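Local coordinates for LAS seventeen-binding protein 3 (Saccharomyces cerevisiae, PDB 1OOT) that interacts with LAS17 and probably binds actin filaments and phosphatidylinositol lipids, the piece here being its SH3 domain, at residues I30-W41 with F52-V60. Sequence-based numbering, arbitrary orientation.
Sequences ILKKSDSQNDWW and FPANYVELV
The indole of Trp41 is sandwiched: the methyl of Ala54 sits over one face, its CB 3.4 Å from the centroid of the five-membered ring, while Lys33 CB rests on the opposite face and Leu59 meets the six-membered end at its edge with CD1. A methyl fits the narrow space left by the indole and Asp39 O, the latter 3.2 Å from Ala54 CB. Trp40 points to the other side of the sheet and lays its six-membered ring over Pro53, whose CD lies 3.9 Å from that centroid, almost on the ring normal; the compact, rigid proline offers C-H groups to the indole. The ring of Phe52 is met at its edge, in plane, by Ile30, with 3.6 Å between CD1 and CZ. A chi1 of 63°, CG lying between backbone N and carbonyl carbon, brings Phe52 CZ against Trp41 CB and the phenyl towards Ile28 and Phe22 of the core.

In this SH3 fold the n-Src loop (31-39) leads into strand 40-45, strand 48-53 pairs with it antiparallel, and a 3-10 turn at 54-56 passes the chain to strand 57-59. Trp40, the first of the tandem tryptophans, and Pro53 occupy positions that in SH3 domains usually help form the proline-rich ligand groove. Trp41 and Phe52 exchange backbone bonds, N to O 2.9 Å each way, and Ala54 N bonds to Asp39 O just past this pairing. At the indole's polar corner Trp41 NE1 donates to Ser34 OG, 3.0 Å away and near the ring plane; that hydroxyl in turn donates to Asp39 OD2 (2.7 Å). Replacing Trp41 by alanine would probably open a gap between Ala54 and Lys33 and leave Ser34 OG without its indole donor. At the type I turn Ser36-Asp39, a water donates to Asn38 O and Asn55 OD1.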
loop_
_atom_site.group_PDB
_atom_site.type_symbol
_atom_site.label_atom_id
_atom_site.label_comp_id
_atom_site.label_asym_id
_atom_site.label_seq_id
_atom_site.Cartn_x
_atom_site.Cartn_y
_atom_site.Cartn_z
ATOM N N ILE A 30 0.605 4.145 5.942
ATOM C CA ILE A 30 1.924 3.542 5.768
ATOM C C ILE A 30 2.475 3.223 7.161
ATOM O O ILE A 30 2.523 4.066 8.068
ATOM C CB ILE A 30 2.862 4.497 5.025
ATOM C CG1 ILE A 30 2.333 4.866 3.645
ATOM C CG2 ILE A 30 4.278 3.909 4.933
ATOM C CD1 ILE A 30 2.033 3.734 2.677
ATOM N N LEU A 31 2.847 1.971 7.342
ATOM C CA LEU A 31 3.458 1.509 8.576
ATOM C C LEU A 31 4.966 1.319 8.466
ATOM O O LEU A 31 5.669 1.443 9.461
ATOM C CB LEU A 31 2.822 0.211 8.958
ATOM C CG LEU A 31 1.308 0.214 9.163
ATOM C CD1 LEU A 31 0.730 -1.156 9.339
ATOM C CD2 LEU A 31 0.878 1.183 10.298
ATOM N N LYS A 32 5.454 1.059 7.255
ATOM C CA LYS A 32 6.895 0.974 7.014
ATOM C C LYS A 32 7.142 1.334 5.586
ATOM O O LYS A 32 6.466 0.816 4.669
ATOM C CB LYS A 32 7.340 -0.501 7.269
ATOM C CG LYS A 32 8.798 -0.832 6.917
ATOM C CD LYS A 32 9.804 -0.134 7.712
ATOM C CE LYS A 32 11.323 -0.542 7.322
ATOM N NZ LYS A 32 11.816 -0.232 5.820
ATOM N N LYS A 33 8.108 2.223 5.364
ATOM C CA LYS A 33 8.522 2.528 4.019
ATOM C C LYS A 33 10.025 2.371 3.893
ATOM O O LYS A 33 10.736 2.387 4.899
ATOM C CB LYS A 33 8.041 3.880 3.549
ATOM C CG LYS A 33 8.438 5.013 4.382
ATOM C CD LYS A 33 7.905 6.332 3.788
ATOM C CE LYS A 33 8.513 6.686 2.434
ATOM N NZ LYS A 33 10.051 6.857 2.427
ATOM N N SER A 34 10.487 2.245 2.666
ATOM C CA SER A 34 11.910 2.212 2.357
ATOM C C SER A 34 12.268 3.428 1.583
ATOM O O SER A 34 11.427 4.299 1.384
ATOM C CB SER A 34 12.151 1.022 1.475
ATOM O OG SER A 34 11.664 1.283 0.169
ATOM N N ASP A 35 13.537 3.522 1.150
ATOM C CA ASP A 35 14.046 4.639 0.368
ATOM C C ASP A 35 13.740 4.581 -1.117
ATOM O O ASP A 35 14.121 5.480 -1.850
ATOM C CB ASP A 35 15.548 4.824 0.558
ATOM C CG ASP A 35 15.905 5.051 1.988
ATOM O OD1 ASP A 35 15.136 5.746 2.694
ATOM O OD2 ASP A 35 16.901 4.530 2.512
ATOM N N SER A 36 12.968 3.588 -1.554
ATOM C CA SER A 36 12.548 3.480 -2.947
ATOM C C SER A 36 11.079 3.198 -3.036
ATOM O O SER A 36 10.555 2.288 -2.403
ATOM C CB SER A 36 13.242 2.349 -3.645
ATOM O OG SER A 36 12.685 2.016 -4.913
ATOM N N GLN A 37 10.441 3.937 -3.936
ATOM C CA GLN A 37 9.047 3.701 -4.226
ATOM C C GLN A 37 8.783 2.558 -5.210
ATOM O O GLN A 37 7.699 2.368 -5.685
ATOM C CB GLN A 37 8.400 4.996 -4.694
ATOM C CG GLN A 37 7.049 4.965 -3.978
ATOM C CD GLN A 37 6.178 6.151 -4.045
ATOM O OE1 GLN A 37 4.975 5.975 -4.175
ATOM N NE2 GLN A 37 6.725 7.314 -3.858
ATOM N N ASN A 38 9.811 1.726 -5.454
ATOM C CA ASN A 38 9.705 0.496 -6.201
ATOM C C ASN A 38 9.784 -0.716 -5.320
ATOM O O ASN A 38 9.781 -1.841 -5.806
ATOM C CB ASN A 38 10.754 0.442 -7.303
ATOM C CG ASN A 38 10.434 1.355 -8.432
ATOM O OD1 ASN A 38 11.323 2.063 -8.959
ATOM N ND2 ASN A 38 9.190 1.351 -8.848
ATOM N N ASP A 39 9.856 -0.516 -4.019
ATOM C CA ASP A 39 9.932 -1.643 -3.092
ATOM C C ASP A 39 8.543 -1.982 -2.600
ATOM O O ASP A 39 7.562 -1.274 -2.866
ATOM C CB ASP A 39 10.784 -1.221 -1.891
ATOM C CG ASP A 39 12.227 -1.064 -2.218
ATOM O OD1 ASP A 39 12.659 -1.657 -3.232
ATOM O OD2 ASP A 39 12.952 -0.327 -1.511
ATOM N N TRP A 40 8.457 -2.998 -1.795
ATOM C CA TRP A 40 7.189 -3.286 -1.209
ATOM C C TRP A 40 7.217 -2.612 0.149
ATOM O O TRP A 40 8.205 -2.693 0.863
ATOM C CB TRP A 40 7.010 -4.793 -1.164
ATOM C CG TRP A 40 6.698 -5.349 -2.513
ATOM C CD1 TRP A 40 7.478 -5.284 -3.616
ATOM C CD2 TRP A 40 5.525 -6.042 -2.896
ATOM N NE1 TRP A 40 6.857 -5.894 -4.677
ATOM C CE2 TRP A 40 5.636 -6.345 -4.262
ATOM C CE3 TRP A 40 4.359 -6.396 -2.241
ATOM C CZ2 TRP A 40 4.675 -7.079 -4.951
ATOM C CZ3 TRP A 40 3.400 -7.089 -2.932
ATOM C CH2 TRP A 40 3.551 -7.395 -4.290
ATOM N N TRP A 41 6.170 -1.831 0.421
ATOM C CA TRP A 41 5.987 -1.137 1.667
ATOM C C TRP A 41 4.908 -1.851 2.468
ATOM O O TRP A 41 4.246 -2.751 1.962
ATOM C CB TRP A 41 5.615 0.339 1.415
ATOM C CG TRP A 41 6.725 1.157 0.829
ATOM C CD1 TRP A 41 8.011 0.787 0.554
ATOM C CD2 TRP A 41 6.634 2.532 0.490
ATOM N NE1 TRP A 41 8.708 1.854 0.049
ATOM C CE2 TRP A 41 7.880 2.937 -0.020
ATOM C CE3 TRP A 41 5.581 3.462 0.525
ATOM C CZ2 TRP A 41 8.120 4.229 -0.444
ATOM C CZ3 TRP A 41 5.816 4.742 0.043
ATOM C CH2 TRP A 41 7.070 5.109 -0.429
ATOM N N PHE A 52 2.637 -4.236 0.021
ATOM C CA PHE A 52 2.149 -3.890 -1.310
ATOM C C PHE A 52 3.259 -3.207 -2.121
ATOM O O PHE A 52 4.158 -2.590 -1.531
ATOM C CB PHE A 52 0.935 -2.998 -1.205
ATOM C CG PHE A 52 1.229 -1.653 -0.545
ATOM C CD1 PHE A 52 1.556 -0.578 -1.310
ATOM C CD2 PHE A 52 1.254 -1.510 0.838
ATOM C CE1 PHE A 52 1.887 0.632 -0.727
ATOM C CE2 PHE A 52 1.590 -0.335 1.450
ATOM C CZ PHE A 52 1.885 0.757 0.649
ATOM N N PRO A 53 3.117 -3.184 -3.445
ATOM C CA PRO A 53 4.109 -2.487 -4.286
ATOM C C PRO A 53 3.948 -0.968 -4.159
ATOM O O PRO A 53 2.880 -0.398 -4.448
ATOM C CB PRO A 53 3.750 -2.932 -5.706
ATOM C CG PRO A 53 2.341 -3.403 -5.643
ATOM C CD PRO A 53 2.070 -3.833 -4.247
ATOM N N ALA A 54 5.009 -0.316 -3.710
ATOM C CA ALA A 54 4.893 1.057 -3.373
ATOM C C ALA A 54 4.653 1.921 -4.579
ATOM O O ALA A 54 4.147 3.062 -4.435
ATOM C CB ALA A 54 6.103 1.522 -2.645
ATOM N N ASN A 55 5.000 1.450 -5.763
ATOM C CA ASN A 55 4.805 2.293 -6.943
ATOM C C ASN A 55 3.343 2.537 -7.237
ATOM O O ASN A 55 2.999 3.507 -7.919
ATOM C CB ASN A 55 5.529 1.715 -8.168
ATOM C CG ASN A 55 5.208 0.264 -8.383
ATOM O OD1 ASN A 55 5.588 -0.598 -7.564
ATOM N ND2 ASN A 55 4.520 -0.036 -9.487
ATOM N N TYR A 56 2.473 1.656 -6.725
ATOM C CA TYR A 56 1.038 1.804 -6.930
ATOM C C TYR A 56 0.382 2.949 -6.163
ATOM O O TYR A 56 -0.811 3.177 -6.345
ATOM C CB TYR A 56 0.309 0.543 -6.577
ATOM C CG TYR A 56 0.414 -0.670 -7.459
ATOM C CD1 TYR A 56 1.478 -0.901 -8.237
ATOM C CD2 TYR A 56 -0.668 -1.517 -7.580
ATOM C CE1 TYR A 56 1.564 -2.052 -9.040
ATOM C CE2 TYR A 56 -0.610 -2.643 -8.370
ATOM C CZ TYR A 56 0.542 -2.938 -9.032
ATOM O OH TYR A 56 0.653 -4.034 -9.873
ATOM N N VAL A 57 1.127 3.596 -5.269
ATOM C CA VAL A 57 0.558 4.662 -4.435
ATOM C C VAL A 57 1.313 5.965 -4.556
ATOM O O VAL A 57 2.474 5.974 -5.032
ATOM C CB VAL A 57 0.487 4.247 -2.947
ATOM C CG1 VAL A 57 -0.209 2.898 -2.797
ATOM C CG2 VAL A 57 1.880 4.255 -2.264
ATOM N N GLU A 58 0.617 7.062 -4.217
ATOM C CA GLU A 58 1.197 8.395 -4.249
ATOM C C GLU A 58 1.095 8.958 -2.825
ATOM O O GLU A 58 0.031 9.040 -2.272
ATOM C CB GLU A 58 0.462 9.275 -5.218
ATOM C CG GLU A 58 1.052 10.700 -5.249
ATOM C CD GLU A 58 0.350 11.607 -6.237
ATOM O OE1 GLU A 58 0.080 11.177 -7.374
ATOM O OE2 GLU A 58 0.089 12.780 -5.893
ATOM N N LEU A 59 2.218 9.303 -2.236
ATOM C CA LEU A 59 2.232 9.856 -0.885
ATOM C C LEU A 59 1.489 11.173 -0.867
ATOM O O LEU A 59 1.609 11.972 -1.788
ATOM C CB LEU A 59 3.657 10.071 -0.376
ATOM C CG LEU A 59 4.347 8.767 0.001
ATOM C CD1 LEU A 59 5.862 9.061 0.018
ATOM C CD2 LEU A 59 3.964 8.297 1.292
ATOM N N VAL A 60 0.689 11.327 0.191
ATOM C CA VAL A 60 -0.050 12.559 0.406
ATOM C C VAL A 60 0.890 13.525 1.122
ATOM O O VAL A 60 1.636 13.133 2.038
ATOM C CB VAL A 60 -1.258 12.302 1.246
ATOM C CG1 VAL A 60 -1.980 13.643 1.541
ATOM C CG2 VAL A 60 -2.167 11.352 0.555
ATOM O OXT VAL A 60 0.880 14.703 0.763
HETATM O O HOH W 1 7.788 -2.357 -7.956
#